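Long-range contacts in DegV family protein (Thermus thermophilus, PDB 2DT8), which binds a long-chain fatty acid, here palmitic acid, in its interior, and may act in fatty acid handling as a member of the DegV family: residues A[156-161]-A[271-276]; A[228-233]-A[258-263]. All coordinates share one frame; numbering follows the deposited sequence.

Interaction 1: residues A[156-161]-A[271-276]; sequences RFSVAT and GTYGFY. With PLM (palmitic acid), chain C.
The ring of Y273 receives S158 across the strand pair: CB of S158 stands 4.1 Å from the centroid of the Y273 ring, an off-centre CH-pi contact, and is nearest the phenol end, 3.7 Å from CZ of Y273. Chi1 of 64° sets CG of Y273 between the backbone N and the carbonyl carbon, while the phenol end leans toward strand 154-158. One water joins the two tips, OG of S158 and OH of Y273, and OG of S158 also bonds to O of P186. On the other sheet face, one face of the F157 ring lies on the palmitic acid chain, with CD of the lipid over the ring centre. CG2 of T272 approaches the same ring obliquely. V159 and T272 lie side by side, CG1 of V159 3.6 Å from OG1 of T272, which is hydrogen-bonded to O of G269.

R156 pairs antiparallel with F275 and S158 with Y273 through hydrogen bonds, the link from N of S158 to O of Y273 (2.9 Å) being nearly straight at 163°; that from N of R156 to O of F275 is weak. Between them, F157 and G274 form a non-hydrogen-bonded pair with CA atoms only 3.9 Å apart, where any CB on G274 would clash with O of R156.

F275 stacks on F229 and meets F215 of helix 204-219 edge-to-face, while helix 236-247 packs on F275 through L241 and on Y273 through V238. Strand 185-191 meets R156 and F157, with a backbone hydrogen bond between F157 and L188; strand 273-279 lies between strands 154-158 and 225-231.

Interaction 2: residues A[228-233]-A[258-263]; sequences YFLYSG and NELGAV. With PLM (palmitic acid), chain C.
Y231 lays its ring over the backbone of E259, with CA of E259 over one ring face, displaced toward the rim and 3.9 Å from the ring centroid. A chi1 of 66° places CG of Y231 between its own N and C. CB of E259 continues the overlap at the phenol end, 3.7 Å from CZ of Y231, and the extended E259 side chain crosses the tyrosine at about a right angle, its carboxylate plane within 5° of the ring plane. O of N258 comes in obliquely beside CD1 and CE1 of Y231, 3.4 Å from CD1. Replacing Y231 with an alanine would probably leave CA and CB of E259 without their aromatic cover and open a gap beside O of N258.

These residues join the two parallel strands of a beta-alpha-beta unit, in which helix 236-247 makes the crossover between strands 225-231 and 252-259. N of N258 donates to O of F229 (3.0 Å), and N of L260 to O of Y231 at 2.9 Å, the latter nearly straight at 167°. The intervening bond from N of Y231 to O of N258 is weak.

L230 points to the sheet face opposite Y231, and L260, in the loop after strand 252-259, crosses it there at about a right angle, CB of L230 lying 3.9 Å from CD2 of L260. CD1 of L230 reaches the terminal methyl of palmitic acid, 3.4 Å from CG of the lipid, whereas V263, in the first turn of helix 262-268, touches the chain near its carboxylate through CG1.

How the interactions relate
Interactions 1 and 2 lie in one mixed four-stranded sheet, their centres about 9 Å apart. Strand order across it is 154-158, 273-279, 225-231, 252-259, so interaction 1 joins the first pair, interaction 2 the last, and strands 273-279 and 225-231 meet between them. Along the chain, both segments of interaction 2 fall between those of interaction 1, and helix 262-268 leads from the second of them toward strand 273-279. Probable backbone hydrogen bonds from N of Y228 to O of Y276 and from N of S232 to O of T272 tie the pairs together. Both contacts touch the palmitic acid, so one face of the sheet, with the start of helix 262-268, forms part of the wall beside the lipid chain.

Interaction 1: residues A[156-161]-A[271-276]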
loop_
_atom_site.group_PDB
_atom_site.type_symbol
_atom_site.label_atom_id
_atom_site.label_comp_id
_atom_site.label_asym_id
_atom_site.label_seq_id
_atom_site.Cartn_x
_atom_site.Cartn_y
_atom_site.Cartn_z
ATOM N N ARG A 156 0.313 -1.859 10.707
ATOM C CA ARG A 156 0.252 -0.817 11.717
ATOM C C ARG A 156 1.050 0.354 11.185
ATOM O O ARG A 156 2.088 0.173 10.550
ATOM C CB ARG A 156 0.886 -1.254 13.043
ATOM C CG ARG A 156 0.041 -2.194 13.882
ATOM C CD ARG A 156 -1.245 -1.538 14.364
ATOM N NE ARG A 156 -1.983 -2.411 15.282
ATOM C CZ ARG A 156 -2.708 -3.461 14.907
ATOM N NH1 ARG A 156 -2.810 -3.789 13.626
ATOM N NH2 ARG A 156 -3.342 -4.196 15.818
ATOM N N PHE A 157 0.559 1.558 11.432
ATOM C CA PHE A 157 1.305 2.743 11.035
ATOM C C PHE A 157 0.930 3.917 11.914
ATOM O O PHE A 157 -0.092 3.902 12.602
ATOM C CB PHE A 157 1.096 3.101 9.547
ATOM C CG PHE A 157 -0.296 3.571 9.195
ATOM C CD1 PHE A 157 -1.341 2.661 9.009
ATOM C CD2 PHE A 157 -0.551 4.926 8.985
ATOM C CE1 PHE A 157 -2.613 3.099 8.609
ATOM C CE2 PHE A 157 -1.817 5.375 8.587
ATOM C CZ PHE A 157 -2.855 4.455 8.398
ATOM N N SER A 158 1.804 4.918 11.929
ATOM C CA SER A 158 1.554 6.145 12.672
ATOM C C SER A 158 1.774 7.296 11.694
ATOM O O SER A 158 2.366 7.112 10.622
ATOM C CB SER A 158 2.507 6.256 13.863
ATOM O OG SER A 158 2.151 7.343 14.705
ATOM N N VAL A 159 1.274 8.477 12.061
ATOM C CA VAL A 159 1.375 9.679 11.237
ATOM C C VAL A 159 1.635 10.878 12.142
ATOM O O VAL A 159 1.299 10.845 13.326
ATOM C CB VAL A 159 0.062 9.936 10.452
ATOM C CG1 VAL A 159 -0.159 8.840 9.424
ATOM C CG2 VAL A 159 -1.130 9.977 11.410
ATOM N N ALA A 160 2.232 11.932 11.595
ATOM C CA ALA A 160 2.514 13.124 12.394
ATOM C C ALA A 160 1.225 13.857 12.736
ATOM O O ALA A 160 1.108 14.449 13.807
ATOM C CB ALA A 160 3.454 14.062 11.629
ATOM N N THR A 161 0.264 13.820 11.818
ATOM C CA THR A 161 -1.015 14.490 12.015
ATOM C C THR A 161 -2.111 13.721 11.303
ATOM O O THR A 161 -1.849 12.996 10.342
ATOM C CB THR A 161 -1.008 15.934 11.442
ATOM O OG1 THR A 161 -2.322 16.494 11.552
ATOM C CG2 THR A 161 -0.618 15.937 9.959
ATOM N N GLY A 271 5.762 12.489 8.253
ATOM C CA GLY A 271 6.086 11.651 9.393
ATOM C C GLY A 271 5.328 10.343 9.482
ATOM O O GLY A 271 5.047 9.861 10.578
ATOM N N THR A 272 4.992 9.763 8.334
ATOM C CA THR A 272 4.277 8.491 8.341
ATOM C C THR A 272 5.297 7.358 8.373
ATOM O O THR A 272 6.344 7.432 7.731
ATOM C CB THR A 272 3.393 8.337 7.073
ATOM O OG1 THR A 272 2.451 9.416 7.017
ATOM C CG2 THR A 272 2.617 7.015 7.097
ATOM N N TYR A 273 5.013 6.320 9.153
ATOM C CA TYR A 273 5.899 5.159 9.198
ATOM C C TYR A 273 5.105 3.968 9.699
ATOM O O TYR A 273 4.102 4.130 10.388
ATOM C CB TYR A 273 7.119 5.397 10.106
ATOM C CG TYR A 273 6.800 5.600 11.566
ATOM C CD1 TYR A 273 6.458 6.860 12.062
ATOM C CD2 TYR A 273 6.844 4.528 12.464
ATOM C CE1 TYR A 273 6.174 7.047 13.399
ATOM C CE2 TYR A 273 6.555 4.706 13.806
ATOM C CZ TYR A 273 6.223 5.964 14.270
ATOM O OH TYR A 273 5.948 6.147 15.601
ATOM N N GLY A 274 5.546 2.770 9.337
ATOM C CA GLY A 274 4.847 1.579 9.789
ATOM C C GLY A 274 5.322 0.434 8.893
ATOM O O GLY A 274 6.330 0.526 8.205
ATOM N N PHE A 275 4.509 -0.637 8.932
ATOM C CA PHE A 275 4.881 -1.793 8.142
ATOM C C PHE A 275 3.701 -2.739 7.913
ATOM O O PHE A 275 2.752 -2.787 8.683
ATOM C CB PHE A 275 6.127 -2.625 8.521
ATOM C CG PHE A 275 5.869 -3.369 9.798
ATOM C CD1 PHE A 275 5.971 -2.705 11.013
ATOM C CD2 PHE A 275 5.561 -4.720 9.763
ATOM C CE1 PHE A 275 5.765 -3.398 12.197
ATOM C CE2 PHE A 275 5.354 -5.408 10.955
ATOM C CZ PHE A 275 5.453 -4.752 12.175
ATOM N N TYR A 276 3.805 -3.444 6.772
ATOM C CA TYR A 276 2.770 -4.418 6.487
ATOM C C TYR A 276 3.535 -5.733 6.652
ATOM O O TYR A 276 4.758 -5.779 6.620
ATOM C CB TYR A 276 2.444 -4.308 4.960
ATOM C CG TYR A 276 1.084 -3.738 4.762
ATOM C CD1 TYR A 276 -0.033 -4.565 4.836
ATOM C CD2 TYR A 276 0.920 -2.381 4.484
ATOM C CE1 TYR A 276 -1.303 -4.041 4.645
ATOM C CE2 TYR A 276 -0.349 -1.858 4.282
ATOM C CZ TYR A 276 -1.457 -2.683 4.358
ATOM O OH TYR A 276 -2.725 -2.167 4.179
HETATM C C1 PLM C . -7.113 8.149 -5.558
HETATM O O1 PLM C . -8.050 7.303 -5.992
HETATM O O2 PLM C . -7.193 9.326 -5.839
HETATM C C2 PLM C . -5.963 7.634 -4.717
HETATM C C3 PLM C . -6.410 7.562 -3.252
HETATM C C4 PLM C . -5.253 7.091 -2.368
HETATM C C5 PLM C . -5.740 6.990 -0.924
HETATM C C6 PLM C . -4.635 6.430 -0.030
HETATM C C7 PLM C . -5.138 6.382 1.399
HETATM C C8 PLM C . -4.148 5.647 2.270
HETATM C C9 PLM C . -4.831 5.328 3.598
HETATM C CA PLM C . -3.787 5.157 4.683
HETATM C CB PLM C . -3.299 3.721 4.641
HETATM C CC PLM C . -1.870 3.701 4.131
HETATM C CD PLM C . -0.994 2.995 5.150
HETATM C CE PLM C . 0.466 3.135 4.728
HETATM C CF PLM C . 1.378 2.524 5.803
HETATM C CG PLM C . 1.389 1.002 5.664
HETATM O O HOH W 1 4.470 8.136 16.320
#

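Interaction 2: residues A[228-233]-A[258-263]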
loop_
_atom_site.group_PDB
_atom_site.type_symbol
_atom_site.label_atom_id
_atom_site.label_comp_id
_atom_site.label_asym_id
_atom_site.label_seq_id
_atom_site.Cartn_x
_atom_site.Cartn_y
_atom_site.Cartn_z
ATOM N N TYR A 228 7.100 -5.570 5.440
ATOM C CA TYR A 228 7.371 -4.521 4.479
ATOM C C TYR A 228 7.221 -3.148 5.205
ATOM O O TYR A 228 6.143 -2.775 5.651
ATOM C CB TYR A 228 6.364 -4.654 3.307
ATOM C CG TYR A 228 6.563 -5.984 2.672
ATOM C CD1 TYR A 228 5.979 -7.115 3.234
ATOM C CD2 TYR A 228 7.357 -6.111 1.532
ATOM C CE1 TYR A 228 6.180 -8.361 2.661
ATOM C CE2 TYR A 228 7.567 -7.358 0.964
ATOM C CZ TYR A 228 6.988 -8.480 1.527
ATOM O OH TYR A 228 7.199 -9.728 0.973
ATOM N N PHE A 229 8.370 -2.454 5.279
ATOM C CA PHE A 229 8.355 -1.207 6.018
ATOM C C PHE A 229 8.232 0.002 5.100
ATOM O O PHE A 229 8.802 0.032 4.013
ATOM C CB PHE A 229 9.648 -1.102 6.839
ATOM C CG PHE A 229 9.771 -2.174 7.882
ATOM C CD1 PHE A 229 10.206 -3.454 7.536
ATOM C CD2 PHE A 229 9.396 -1.922 9.190
ATOM C CE1 PHE A 229 10.260 -4.466 8.497
ATOM C CE2 PHE A 229 9.446 -2.929 10.160
ATOM C CZ PHE A 229 9.880 -4.203 9.806
ATOM N N LEU A 230 7.502 1.002 5.578
ATOM C CA LEU A 230 7.220 2.205 4.803
ATOM C C LEU A 230 7.373 3.493 5.614
ATOM O O LEU A 230 7.151 3.532 6.817
ATOM C CB LEU A 230 5.767 2.147 4.317
ATOM C CG LEU A 230 5.447 0.968 3.393
ATOM C CD1 LEU A 230 3.957 0.655 3.425
ATOM C CD2 LEU A 230 5.924 1.305 1.982
ATOM N N TYR A 231 7.822 4.527 4.881
ATOM C CA TYR A 231 7.943 5.814 5.536
ATOM C C TYR A 231 7.864 7.042 4.624
ATOM O O TYR A 231 7.953 6.951 3.407
ATOM C CB TYR A 231 9.362 6.008 6.167
ATOM C CG TYR A 231 10.384 6.068 5.086
ATOM C CD1 TYR A 231 10.865 4.891 4.520
ATOM C CD2 TYR A 231 10.875 7.297 4.646
ATOM C CE1 TYR A 231 11.822 4.940 3.518
ATOM C CE2 TYR A 231 11.839 7.346 3.650
ATOM C CZ TYR A 231 12.316 6.174 3.091
ATOM O OH TYR A 231 13.267 6.215 2.090
ATOM N N SER A 232 7.664 8.187 5.302
ATOM C CA SER A 232 7.606 9.417 4.538
ATOM C C SER A 232 8.331 10.280 5.572
ATOM O O SER A 232 8.104 10.180 6.771
ATOM C CB SER A 232 6.188 10.124 4.341
ATOM O OG SER A 232 5.671 10.473 5.626
ATOM N N GLY A 233 9.256 11.088 5.028
ATOM C CA GLY A 233 9.961 11.995 5.911
ATOM C C GLY A 233 11.368 11.393 6.127
ATOM O O GLY A 233 11.916 10.821 5.179
ATOM N N ASN A 258 10.792 0.806 1.870
ATOM C CA ASN A 258 10.653 1.739 0.763
ATOM C C ASN A 258 9.915 2.956 1.255
ATOM O O ASN A 258 9.223 2.922 2.278
ATOM C CB ASN A 258 9.876 1.121 -0.417
ATOM C CG ASN A 258 10.048 1.912 -1.723
ATOM O OD1 ASN A 258 10.966 2.725 -1.860
ATOM N ND2 ASN A 258 9.179 1.654 -2.690
ATOM N N GLU A 259 10.090 4.047 0.529
ATOM C CA GLU A 259 9.379 5.269 0.844
ATOM C C GLU A 259 7.973 5.101 0.266
ATOM O O GLU A 259 7.762 4.361 -0.699
ATOM C CB GLU A 259 10.062 6.467 0.175
ATOM C CG GLU A 259 9.360 7.784 0.451
ATOM C CD GLU A 259 10.113 9.000 -0.062
ATOM O OE1 GLU A 259 11.008 8.859 -0.923
ATOM O OE2 GLU A 259 9.788 10.109 0.403
ATOM N N LEU A 260 7.012 5.772 0.890
ATOM C CA LEU A 260 5.641 5.782 0.405
ATOM C C LEU A 260 5.631 6.577 -0.893
ATOM O O LEU A 260 6.458 7.485 -1.087
ATOM C CB LEU A 260 4.745 6.535 1.387
ATOM C CG LEU A 260 4.407 5.888 2.722
ATOM C CD1 LEU A 260 3.706 6.906 3.607
ATOM C CD2 LEU A 260 3.510 4.684 2.473
ATOM N N GLY A 261 4.706 6.249 -1.781
ATOM C CA GLY A 261 4.587 7.020 -3.001
ATOM C C GLY A 261 3.914 8.353 -2.694
ATOM O O GLY A 261 3.284 8.530 -1.643
ATOM N N ALA A 262 4.039 9.295 -3.623
ATOM C CA ALA A 262 3.441 10.611 -3.456
ATOM C C ALA A 262 1.923 10.522 -3.327
ATOM O O ALA A 262 1.311 11.291 -2.581
ATOM C CB ALA A 262 3.814 11.493 -4.629
ATOM N N VAL A 263 1.299 9.586 -4.043
ATOM C CA VAL A 263 -0.155 9.468 -3.948
ATOM C C VAL A 263 -0.580 9.011 -2.552
ATOM O O VAL A 263 -1.477 9.607 -1.950
ATOM C CB VAL A 263 -0.721 8.538 -5.047
ATOM C CG1 VAL A 263 -2.182 8.190 -4.752
ATOM C CG2 VAL A 263 -0.640 9.249 -6.400
HETATM C C1 PLM C . -7.113 8.149 -5.558
HETATM O O1 PLM C . -8.050 7.303 -5.992
HETATM O O2 PLM C . -7.193 9.326 -5.839
HETATM C C2 PLM C . -5.963 7.634 -4.717
HETATM C C3 PLM C . -6.410 7.562 -3.252
HETATM C C4 PLM C . -5.253 7.091 -2.368
HETATM C C5 PLM C . -5.740 6.990 -0.924
HETATM C C6 PLM C . -4.635 6.430 -0.030
HETATM C C7 PLM C . -5.138 6.382 1.399
HETATM C C8 PLM C . -4.148 5.647 2.270
HETATM C C9 PLM C . -4.831 5.328 3.598
HETATM C CA PLM C . -3.787 5.157 4.683
HETATM C CB PLM C . -3.299 3.721 4.641
HETATM C CC PLM C . -1.870 3.701 4.131
HETATM C CD PLM C . -0.994 2.995 5.150
HETATM C CE PLM C . 0.466 3.135 4.728
HETATM C CF PLM C . 1.378 2.524 5.803
HETATM C CG PLM C . 1.389 1.002 5.664
#